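Local coordinates for protein phosphoglycerol transferase GacH (Streptococcus pyogenes MGAS5005, PDB 6DGM) that probably transfers glycerol phosphate onto the rhamnose polysaccharide of the streptococcal cell wall, its catalytic domain holding manganese and sn-glycerol-1-phosphate, at residues M3-I14 with N360-Y371. Residues are numbered along the deposited sequence; the frame is centred on the assembly and turned at random.
Sequences MEKPTNYSQETI and NIQYDVTIGKGY
Tyr9, Tyr363 and Tyr371 form an aromatic cluster where the arm at the start of this construct, the C-terminal, sulfatase-family (alkaline phosphatase-like) part of GacH, lies across the end of helix 349-365 and the loop after it, away from the manganese site. The Tyr9 ring is the central bump. With CG anti to the backbone N (chi1 -179°), it drops into a hollow between the other two tyrosines. Tyr363 turns its edge to one face of Tyr9 in a T-shaped pair, centroids 4.8 Å apart, while the side-chain amide of Asn360 lies nearly coplanar with the Tyr9 ring at its edge. Lys5 in turn lays its CA over a face of Tyr363, a CH-pi contact, and the extended Met3 chain brings SD to the edge of that ring, 3.8 Å from Tyr363 CB. Beyond Tyr9, Gln11 CB sits over Tyr371, and Ile14 CD1 fills the groove between Asn360 and Asp364. At the Pro6-Tyr9 turn, Asn360 ND2 donates an almost straight bond to Asn8 OD1 (3.0 Å), and Asn356 holds Asn8 ND2. At the floor of the hollow, Tyr9 OH accepts a hydrogen bond from Lys369 N (2.8 Å). It donates in turn to the anti lone pair of Asp364 OD1, 2.5 Å away, and the syn lone pair of the same oxygen accepts from Tyr371 N.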
loop_
_atom_site.group_PDB
_atom_site.type_symbol
_atom_site.label_atom_id
_atom_site.label_comp_id
_atom_site.label_asym_id
_atom_site.label_seq_id
_atom_site.Cartn_x
_atom_site.Cartn_y
_atom_site.Cartn_z
ATOM N N MET A 3 -9.294 2.855 -19.816
ATOM C CA MET A 3 -8.315 3.925 -19.770
ATOM C C MET A 3 -8.335 4.667 -21.095
ATOM O O MET A 3 -8.497 4.050 -22.147
ATOM C CB MET A 3 -6.912 3.353 -19.536
ATOM C CG MET A 3 -5.893 4.433 -19.341
ATOM S SD MET A 3 -4.254 3.738 -19.052
ATOM C CE MET A 3 -3.323 5.268 -18.945
ATOM N N GLU A 4 -8.200 5.988 -21.024
ATOM C CA GLU A 4 -8.051 6.802 -22.221
ATOM C C GLU A 4 -6.696 6.554 -22.866
ATOM O O GLU A 4 -5.670 6.482 -22.184
ATOM C CB GLU A 4 -8.154 8.275 -21.836
ATOM C CG GLU A 4 -8.068 9.237 -23.007
ATOM C CD GLU A 4 -8.274 10.687 -22.583
ATOM O OE1 GLU A 4 -8.011 11.015 -21.408
ATOM O OE2 GLU A 4 -8.708 11.500 -23.424
ATOM N N LYS A 5 -6.696 6.428 -24.192
ATOM C CA LYS A 5 -5.449 6.254 -24.935
ATOM C C LYS A 5 -4.732 7.595 -24.993
ATOM O O LYS A 5 -5.319 8.569 -25.476
ATOM C CB LYS A 5 -5.739 5.766 -26.355
ATOM C CG LYS A 5 -4.502 5.685 -27.253
ATOM C CD LYS A 5 -4.857 5.625 -28.729
ATOM C CE LYS A 5 -5.351 4.260 -29.149
ATOM N NZ LYS A 5 -5.687 4.244 -30.618
ATOM N N PRO A 6 -3.481 7.699 -24.536
ATOM C CA PRO A 6 -2.753 8.961 -24.700
ATOM C C PRO A 6 -2.687 9.360 -26.170
ATOM O O PRO A 6 -2.552 8.518 -27.064
ATOM C CB PRO A 6 -1.360 8.645 -24.141
ATOM C CG PRO A 6 -1.592 7.521 -23.186
ATOM C CD PRO A 6 -2.681 6.695 -23.802
ATOM N N THR A 7 -2.784 10.665 -26.419
ATOM C CA THR A 7 -2.837 11.133 -27.795
ATOM C C THR A 7 -1.559 10.807 -28.560
ATOM O O THR A 7 -1.597 10.667 -29.784
ATOM C CB THR A 7 -3.139 12.632 -27.851
ATOM O OG1 THR A 7 -2.146 13.359 -27.124
ATOM C CG2 THR A 7 -4.506 12.914 -27.254
ATOM N N ASN A 8 -0.430 10.657 -27.866
ATOM C CA ASN A 8 0.838 10.347 -28.513
ATOM C C ASN A 8 1.233 8.876 -28.383
ATOM O O ASN A 8 2.383 8.525 -28.669
ATOM C CB ASN A 8 1.950 11.238 -27.952
ATOM C CG ASN A 8 2.191 11.014 -26.470
ATOM O OD1 ASN A 8 1.317 10.523 -25.744
ATOM N ND2 ASN A 8 3.384 11.374 -26.011
ATOM N N TYR A 9 0.306 8.010 -27.983
ATOM C CA TYR A 9 0.607 6.588 -27.893
ATOM C C TYR A 9 0.918 6.010 -29.264
ATOM O O TYR A 9 0.173 6.201 -30.229
ATOM C CB TYR A 9 -0.574 5.848 -27.270
ATOM C CG TYR A 9 -0.341 4.356 -27.110
ATOM C CD1 TYR A 9 0.496 3.870 -26.116
ATOM C CD2 TYR A 9 -0.968 3.448 -27.946
ATOM C CE1 TYR A 9 0.705 2.512 -25.969
ATOM C CE2 TYR A 9 -0.780 2.097 -27.807
ATOM C CZ TYR A 9 0.060 1.625 -26.816
ATOM O OH TYR A 9 0.220 0.264 -26.678
ATOM N N SER A 10 2.021 5.265 -29.331
ATOM C CA SER A 10 2.526 4.698 -30.567
ATOM C C SER A 10 3.746 3.871 -30.210
ATOM O O SER A 10 4.317 4.007 -29.118
ATOM C CB SER A 10 2.930 5.778 -31.572
ATOM O OG SER A 10 4.120 6.417 -31.157
ATOM N N GLN A 11 4.143 3.013 -31.154
ATOM C CA GLN A 11 5.366 2.234 -30.990
ATOM C C GLN A 11 6.571 3.146 -30.781
ATOM O O GLN A 11 7.427 2.868 -29.931
ATOM C CB GLN A 11 5.552 1.337 -32.222
ATOM C CG GLN A 11 6.504 0.173 -32.018
ATOM C CD GLN A 11 6.563 -0.771 -33.215
ATOM O OE1 GLN A 11 5.643 -0.827 -34.028
ATOM N NE2 GLN A 11 7.654 -1.516 -33.323
ATOM N N GLU A 12 6.651 4.248 -31.541
ATOM C CA GLU A 12 7.799 5.144 -31.430
ATOM C C GLU A 12 7.825 5.849 -30.080
ATOM O O GLU A 12 8.893 6.020 -29.477
ATOM C CB GLU A 12 7.792 6.151 -32.588
ATOM C CG GLU A 12 8.160 5.539 -33.931
ATOM C CD GLU A 12 8.229 6.569 -35.057
ATOM O OE1 GLU A 12 7.821 7.730 -34.829
ATOM O OE2 GLU A 12 8.694 6.217 -36.171
ATOM N N THR A 13 6.666 6.263 -29.576
ATOM C CA THR A 13 6.642 6.885 -28.256
ATOM C C THR A 13 7.082 5.910 -27.169
ATOM O O THR A 13 7.850 6.278 -26.273
ATOM C CB THR A 13 5.241 7.435 -27.974
ATOM O OG1 THR A 13 5.002 8.555 -28.829
ATOM C CG2 THR A 13 5.095 7.853 -26.511
ATOM N N ILE A 14 6.596 4.673 -27.217
ATOM C CA ILE A 14 7.015 3.679 -26.229
ATOM C C ILE A 14 8.518 3.436 -26.328
ATOM O O ILE A 14 9.207 3.319 -25.309
ATOM C CB ILE A 14 6.200 2.379 -26.389
ATOM C CG1 ILE A 14 4.745 2.568 -25.947
ATOM C CG2 ILE A 14 6.863 1.237 -25.636
ATOM C CD1 ILE A 14 4.559 2.862 -24.487
ATOM N N ASN A 360 1.466 6.420 -21.011
ATOM C CA ASN A 360 1.753 5.575 -22.166
ATOM C C ASN A 360 2.139 4.164 -21.737
ATOM O O ASN A 360 1.681 3.180 -22.335
ATOM C CB ASN A 360 2.816 6.217 -23.053
ATOM C CG ASN A 360 2.220 7.191 -24.050
ATOM O OD1 ASN A 360 1.510 6.787 -24.969
ATOM N ND2 ASN A 360 2.471 8.482 -23.857
ATOM N N ILE A 361 2.964 4.039 -20.691
ATOM C CA ILE A 361 3.329 2.720 -20.171
ATOM C C ILE A 361 2.101 2.010 -19.615
ATOM O O ILE A 361 1.862 0.820 -19.870
ATOM C CB ILE A 361 4.423 2.864 -19.096
ATOM C CG1 ILE A 361 5.711 3.436 -19.704
ATOM C CG2 ILE A 361 4.667 1.517 -18.378
ATOM C CD1 ILE A 361 6.337 2.586 -20.812
ATOM N N GLN A 362 1.319 2.737 -18.821
ATOM C CA GLN A 362 0.143 2.182 -18.157
ATOM C C GLN A 362 -0.888 1.718 -19.167
ATOM O O GLN A 362 -1.500 0.650 -19.001
ATOM C CB GLN A 362 -0.421 3.285 -17.263
ATOM C CG GLN A 362 -1.617 2.911 -16.403
ATOM C CD GLN A 362 -1.850 3.918 -15.290
ATOM O OE1 GLN A 362 -1.100 4.887 -15.138
ATOM N NE2 GLN A 362 -2.913 3.707 -14.518
ATOM N N TYR A 363 -1.098 2.500 -20.223
ATOM C CA TYR A 363 -1.988 2.065 -21.288
ATOM C C TYR A 363 -1.415 0.845 -21.994
ATOM O O TYR A 363 -2.125 -0.146 -22.219
ATOM C CB TYR A 363 -2.214 3.223 -22.264
ATOM C CG TYR A 363 -3.217 2.923 -23.341
ATOM C CD1 TYR A 363 -4.575 3.059 -23.110
ATOM C CD2 TYR A 363 -2.807 2.491 -24.598
ATOM C CE1 TYR A 363 -5.492 2.783 -24.090
ATOM C CE2 TYR A 363 -3.718 2.207 -25.577
ATOM C CZ TYR A 363 -5.049 2.352 -25.328
ATOM O OH TYR A 363 -5.946 2.061 -26.325
ATOM N N ASP A 364 -0.114 0.874 -22.294
ATOM C CA ASP A 364 0.475 -0.201 -23.078
ATOM C C ASP A 364 0.281 -1.554 -22.410
ATOM O O ASP A 364 0.035 -2.559 -23.091
ATOM C CB ASP A 364 1.964 0.044 -23.293
ATOM C CG ASP A 364 2.556 -0.922 -24.284
ATOM O OD1 ASP A 364 2.179 -0.795 -25.473
ATOM O OD2 ASP A 364 3.360 -1.808 -23.885
ATOM N N VAL A 365 0.420 -1.607 -21.079
ATOM C CA VAL A 365 0.378 -2.870 -20.360
ATOM C C VAL A 365 -1.028 -3.273 -19.919
ATOM O O VAL A 365 -1.197 -4.384 -19.395
ATOM C CB VAL A 365 1.300 -2.841 -19.119
ATOM C CG1 VAL A 365 2.724 -2.439 -19.500
ATOM C CG2 VAL A 365 0.756 -1.919 -18.031
ATOM N N THR A 366 -2.035 -2.427 -20.126
ATOM C CA THR A 366 -3.391 -2.791 -19.723
ATOM C C THR A 366 -4.226 -3.107 -20.955
ATOM O O THR A 366 -4.364 -4.275 -21.337
ATOM C CB THR A 366 -4.027 -1.721 -18.827
ATOM O OG1 THR A 366 -3.958 -0.437 -19.444
ATOM C CG2 THR A 366 -3.322 -1.658 -17.471
ATOM N N ILE A 367 -4.763 -2.088 -21.613
ATOM C CA ILE A 367 -5.627 -2.320 -22.758
ATOM C C ILE A 367 -4.979 -1.937 -24.078
ATOM O O ILE A 367 -5.635 -2.031 -25.131
ATOM C CB ILE A 367 -7.000 -1.648 -22.555
ATOM C CG1 ILE A 367 -6.838 -0.136 -22.452
ATOM C CG2 ILE A 367 -7.654 -2.209 -21.267
ATOM C CD1 ILE A 367 -8.145 0.614 -22.589
ATOM N N GLY A 368 -3.706 -1.554 -24.066
ATOM C CA GLY A 368 -2.995 -1.195 -25.276
ATOM C C GLY A 368 -2.399 -2.382 -26.011
ATOM O O GLY A 368 -2.810 -3.533 -25.851
ATOM N N LYS A 369 -1.375 -2.083 -26.812
ATOM C CA LYS A 369 -0.845 -2.988 -27.823
ATOM C C LYS A 369 0.308 -3.861 -27.342
ATOM O O LYS A 369 0.745 -4.751 -28.086
ATOM C CB LYS A 369 -0.338 -2.155 -29.010
ATOM C CG LYS A 369 -1.391 -1.291 -29.682
ATOM C CD LYS A 369 -2.350 -2.132 -30.491
ATOM C CE LYS A 369 -3.223 -1.259 -31.371
ATOM N NZ LYS A 369 -4.082 -2.099 -32.239
ATOM N N GLY A 370 0.827 -3.631 -26.141
ATOM C CA GLY A 370 1.964 -4.414 -25.681
ATOM C C GLY A 370 3.230 -4.124 -26.453
ATOM O O GLY A 370 4.016 -5.044 -26.719
ATOM N N TYR A 371 3.442 -2.862 -26.835
ATOM C CA TYR A 371 4.672 -2.484 -27.510
ATOM C C TYR A 371 5.896 -2.744 -26.643
ATOM O O TYR A 371 6.996 -2.942 -27.170
ATOM C CB TYR A 371 4.620 -1.004 -27.895
ATOM C CG TYR A 371 3.627 -0.672 -28.976
ATOM C CD1 TYR A 371 3.548 -1.437 -30.134
ATOM C CD2 TYR A 371 2.776 0.424 -28.856
ATOM C CE1 TYR A 371 2.645 -1.130 -31.140
ATOM C CE2 TYR A 371 1.871 0.738 -29.861
ATOM C CZ TYR A 371 1.810 -0.047 -31.000
ATOM O OH TYR A 371 0.920 0.237 -32.014
HETATM O O HOH W 1 2.540 2.765 -33.542
#